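Local coordinates for fiber protein (Human adenovirus 14, PDB 3F0Y) that forms the trimeric knob at the tip of the adenovirus fiber and probably engages the host-cell receptor during attachment, at residues N87-T90 against S91-S94; Q162-R166 against A167-Y171. All coordinates share one frame; numbering follows the deposited sequence.

Interaction 1: residues N87-T90 against S91-S94; sequences NLLT and SLSS
The hydroxyl of S93 donates to the carbonyl oxygen of L89, with OG of S93 2.8 Å from O of L89. It comes from above the carbonyl plane, 45° out of it. OG of S93 reaches this oxygen because it stands anti to its own carbonyl carbon and beside the backbone N (chi1 -58°), which turns it back over the bend of the chain. The same hydroxyl is also hydrogen-bonded to the backbone N of F81 in strand 73-82. Two bent, weak amide bonds add to the grip on O of L89, from N of S93 at 3.1 Å and from N of L92 at 3.3 Å. N of S93 makes a further weak bond to O of T90. That carbonyl and the one of S93, whose oxygens come within 3.2 Å, both accept from the ammonium group of K96.

Apolar groups flank this polar centre. CD1 of L88 rests against the S93 hydroxyl, 3.4 Å from its OG, while the side chains of L89 and L92 run side by side in the same direction and touch through their CD1 methyls (4.0 Å). L92 also packs on F81.

One carbonyl oxygen thus collects three donors, the hydroxyl being the closest, in a single helix-like turn, too short to count as a regular helix, that the same serine ties to strand 73-82.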
loop_
_atom_site.group_PDB
_atom_site.type_symbol
_atom_site.label_atom_id
_atom_site.label_comp_id
_atom_site.label_asym_id
_atom_site.label_seq_id
_atom_site.Cartn_x
_atom_site.Cartn_y
_atom_site.Cartn_z
ATOM N N ASN A 87 -3.140 7.112 -24.242
ATOM C CA ASN A 87 -2.932 8.550 -24.118
ATOM C C ASN A 87 -4.167 9.243 -23.555
ATOM O O ASN A 87 -5.295 8.953 -23.965
ATOM C CB ASN A 87 -2.562 9.156 -25.474
ATOM C CG ASN A 87 -1.188 8.724 -25.949
ATOM O OD1 ASN A 87 -0.226 8.725 -25.181
ATOM N ND2 ASN A 87 -1.088 8.356 -27.221
ATOM N N LEU A 88 -3.940 10.165 -22.622
ATOM C CA LEU A 88 -5.016 10.881 -21.943
ATOM C C LEU A 88 -5.841 11.717 -22.921
ATOM O O LEU A 88 -5.286 12.446 -23.744
ATOM C CB LEU A 88 -4.432 11.791 -20.856
ATOM C CG LEU A 88 -5.412 12.601 -20.003
ATOM C CD1 LEU A 88 -6.273 11.682 -19.153
ATOM C CD2 LEU A 88 -4.658 13.593 -19.132
ATOM N N LEU A 89 -7.162 11.591 -22.825
ATOM C CA LEU A 89 -8.090 12.424 -23.586
ATOM C C LEU A 89 -8.480 13.615 -22.715
ATOM O O LEU A 89 -9.401 13.525 -21.903
ATOM C CB LEU A 89 -9.323 11.615 -23.999
ATOM C CG LEU A 89 -9.053 10.474 -24.987
ATOM C CD1 LEU A 89 -10.223 9.501 -25.045
ATOM C CD2 LEU A 89 -8.741 11.024 -26.375
ATOM N N THR A 90 -7.766 14.726 -22.888
ATOM C CA THR A 90 -7.868 15.874 -21.982
ATOM C C THR A 90 -9.234 16.560 -22.010
ATOM O O THR A 90 -9.685 17.082 -20.991
ATOM C CB THR A 90 -6.786 16.936 -22.282
ATOM O OG1 THR A 90 -6.942 17.421 -23.621
ATOM C CG2 THR A 90 -5.390 16.349 -22.109
ATOM N N SER A 91 -9.883 16.562 -23.174
ATOM C CA SER A 91 -11.198 17.191 -23.322
ATOM C C SER A 91 -12.274 16.483 -22.495
ATOM O O SER A 91 -13.166 17.132 -21.951
ATOM C CB SER A 91 -11.615 17.230 -24.795
ATOM O OG SER A 91 -11.724 15.923 -25.330
ATOM N N LEU A 92 -12.187 15.157 -22.405
ATOM C CA LEU A 92 -13.144 14.365 -21.628
ATOM C C LEU A 92 -12.761 14.251 -20.152
ATOM O O LEU A 92 -13.622 14.001 -19.305
ATOM C CB LEU A 92 -13.264 12.956 -22.208
ATOM C CG LEU A 92 -13.764 12.821 -23.646
ATOM C CD1 LEU A 92 -13.597 11.384 -24.112
ATOM C CD2 LEU A 92 -15.218 13.265 -23.765
ATOM N N SER A 93 -11.477 14.426 -19.851
ATOM C CA SER A 93 -10.945 14.128 -18.524
ATOM C C SER A 93 -10.864 15.353 -17.626
ATOM O O SER A 93 -10.832 16.488 -18.104
ATOM C CB SER A 93 -9.553 13.506 -18.652
ATOM O OG SER A 93 -9.599 12.328 -19.432
ATOM N N SER A 94 -10.831 15.106 -16.318
ATOM C CA SER A 94 -10.622 16.158 -15.330
ATOM C C SER A 94 -9.219 16.742 -15.473
ATOM O O SER A 94 -9.036 17.960 -15.415
ATOM C CB SER A 94 -10.813 15.603 -13.917
ATOM O OG SER A 94 -12.043 14.911 -13.813
#

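Interaction 2: residues Q162-R166 against A167-Y171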
loop_
_atom_site.group_PDB
_atom_site.type_symbol
_atom_site.label_atom_id
_atom_site.label_comp_id
_atom_site.label_asym_id
_atom_site.label_seq_id
_atom_site.Cartn_x
_atom_site.Cartn_y
_atom_site.Cartn_z
ATOM N N GLN A 162 -15.061 -0.154 -16.602
ATOM C CA GLN A 162 -16.499 -0.330 -16.336
ATOM C C GLN A 162 -17.410 0.299 -17.392
ATOM O O GLN A 162 -18.201 -0.401 -18.027
ATOM C CB GLN A 162 -16.883 0.167 -14.930
ATOM C CG GLN A 162 -18.367 0.027 -14.589
ATOM C CD GLN A 162 -18.913 -1.354 -14.881
ATOM O OE1 GLN A 162 -18.350 -2.357 -14.448
ATOM N NE2 GLN A 162 -20.016 -1.414 -15.621
ATOM N N ARG A 163 -17.322 1.614 -17.562
ATOM C CA ARG A 163 -18.190 2.304 -18.510
ATOM C C ARG A 163 -17.435 3.412 -19.251
ATOM O O ARG A 163 -16.732 4.219 -18.644
ATOM C CB ARG A 163 -19.456 2.809 -17.791
ATOM C CG ARG A 163 -19.622 4.313 -17.632
ATOM C CD ARG A 163 -20.845 4.637 -16.773
ATOM N NE ARG A 163 -20.464 5.106 -15.440
ATOM C CZ ARG A 163 -20.159 6.367 -15.135
ATOM N NH1 ARG A 163 -20.187 7.322 -16.060
ATOM N NH2 ARG A 163 -19.823 6.680 -13.890
ATOM N N ALA A 164 -17.556 3.410 -20.575
ATOM C CA ALA A 164 -16.937 4.429 -21.420
ATOM C C ALA A 164 -17.958 5.520 -21.715
ATOM O O ALA A 164 -19.162 5.270 -21.684
ATOM C CB ALA A 164 -16.435 3.809 -22.714
ATOM N N ILE A 165 -17.471 6.727 -21.995
ATOM C CA ILE A 165 -18.345 7.869 -22.297
ATOM C C ILE A 165 -18.306 8.288 -23.771
ATOM O O ILE A 165 -19.149 9.068 -24.217
ATOM C CB ILE A 165 -18.016 9.095 -21.403
ATOM C CG1 ILE A 165 -16.581 9.588 -21.626
ATOM C CG2 ILE A 165 -18.228 8.749 -19.936
ATOM C CD1 ILE A 165 -16.307 10.931 -20.985
ATOM N N ARG A 166 -17.324 7.780 -24.514
ATOM C CA ARG A 166 -17.187 8.075 -25.938
ATOM C C ARG A 166 -16.485 6.904 -26.625
ATOM O O ARG A 166 -15.766 6.136 -25.977
ATOM C CB ARG A 166 -16.407 9.379 -26.135
ATOM C CG ARG A 166 -16.669 10.072 -27.469
ATOM C CD ARG A 166 -16.177 11.517 -27.476
ATOM N NE ARG A 166 -14.718 11.618 -27.435
ATOM C CZ ARG A 166 -14.028 12.756 -27.508
ATOM N NH1 ARG A 166 -14.647 13.922 -27.628
ATOM N NH2 ARG A 166 -12.702 12.729 -27.464
ATOM N N ALA A 167 -16.693 6.775 -27.936
ATOM C CA ALA A 167 -16.185 5.630 -28.706
ATOM C C ALA A 167 -14.669 5.439 -28.601
ATOM O O ALA A 167 -14.180 4.308 -28.633
ATOM C CB ALA A 167 -16.593 5.756 -30.173
ATOM N N ASP A 168 -13.936 6.541 -28.473
ATOM C CA ASP A 168 -12.474 6.493 -28.403
ATOM C C ASP A 168 -11.922 6.352 -26.980
ATOM O O ASP A 168 -10.710 6.384 -26.791
ATOM C CB ASP A 168 -11.865 7.731 -29.076
ATOM C CG ASP A 168 -12.262 9.026 -28.394
ATOM O OD1 ASP A 168 -13.255 9.018 -27.636
ATOM O OD2 ASP A 168 -11.584 10.050 -28.618
ATOM N N THR A 169 -12.801 6.203 -25.989
ATOM C CA THR A 169 -12.375 6.003 -24.603
ATOM C C THR A 169 -12.168 4.512 -24.335
ATOM O O THR A 169 -13.124 3.782 -24.065
ATOM C CB THR A 169 -13.399 6.579 -23.606
ATOM O OG1 THR A 169 -13.544 7.988 -23.828
ATOM C CG2 THR A 169 -12.939 6.345 -22.176
ATOM N N SER A 170 -10.913 4.073 -24.411
ATOM C CA SER A 170 -10.568 2.658 -24.262
ATOM C C SER A 170 -10.242 2.268 -22.820
ATOM O O SER A 170 -10.359 1.098 -22.458
ATOM C CB SER A 170 -9.382 2.308 -25.162
ATOM O OG SER A 170 -9.677 2.578 -26.520
ATOM N N TYR A 171 -9.807 3.236 -22.013
ATOM C CA TYR A 171 -9.483 2.993 -20.605
ATOM C C TYR A 171 -9.961 4.140 -19.728
ATOM O O TYR A 171 -9.955 5.298 -20.153
ATOM C CB TYR A 171 -7.977 2.796 -20.422
ATOM C CG TYR A 171 -7.393 1.771 -21.362
ATOM C CD1 TYR A 171 -6.789 2.157 -22.556
ATOM C CD2 TYR A 171 -7.469 0.413 -21.072
ATOM C CE1 TYR A 171 -6.260 1.218 -23.428
ATOM C CE2 TYR A 171 -6.946 -0.533 -21.938
ATOM C CZ TYR A 171 -6.345 -0.126 -23.114
ATOM O OH TYR A 171 -5.828 -1.066 -23.970
#
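R166 and D168 form a salt bridge with guanidinium and carboxylate planes 43° apart, and the arginine takes the acid side-on, giving one nitrogen to each oxygen. NE of R166 lies 3.0 Å from OD1 of D168 in a nearly straight bond (166°), with the oxygen almost in the guanidinium plane. The second arm is less direct: NH2 of R166 reaches the syn lone pair of OD2 of D168 at 3.1 Å, and this oxygen is tilted from the guanidinium plane. Two torsions make the meeting possible. The arginine chain leaves with CG opposite its backbone N (chi1 -157°) and bends at chi3, bringing the edge that carries NE and NH2 round to the acid. For its part, CG of D168 sits between its own backbone N and carbonyl carbon, which places the carboxylate where that edge arrives.

The salt bridge links the first and third residues of a type I beta turn that runs from R166 to T169, in the loop that joins strands 151-160 and 171-180 of the knob's beta-sandwich. N of T169 closes the turn on O of R166 at 3.0 Å. A classic beta bulge follows directly, with S170 and Y171 both facing F82, at the end of strand 73-82.

T169 points its side chain back across the turn. Its OG1 lies anti to its carbonyl carbon, 3.9 Å from CB of R166 and 4.1 Å from CG1 of I165, whose side chain it meets at a slant; this buried hydroxyl has no hydrogen-bond partner in the model. Nearby, CB of A164 rests 3.6 Å from O of T169. F81 receives the side chains of both I165 and T169.

Overall arrangement
From the N terminus, the chain leaves strand 73-82 and first makes interaction 1, a tight turn in the long loop leading to strand 102-103. Interaction 2 comes much later, closing a turn between strands 151-160 and 171-180. The two follow in series, neither nested nor crossed, yet their centres lie 11 Å apart on the same side of the chain's centre. They meet directly: CD1 of L92 packs 3.4 Å from OG1 of T169 and 3.5 Å from NE of R166, and CD1 of L89 touches O of D168. F81 and F82 contact both loops, joining them over strand 73-82, which is outermost within this chain in the sheet that also contains 171-180 and 151-160.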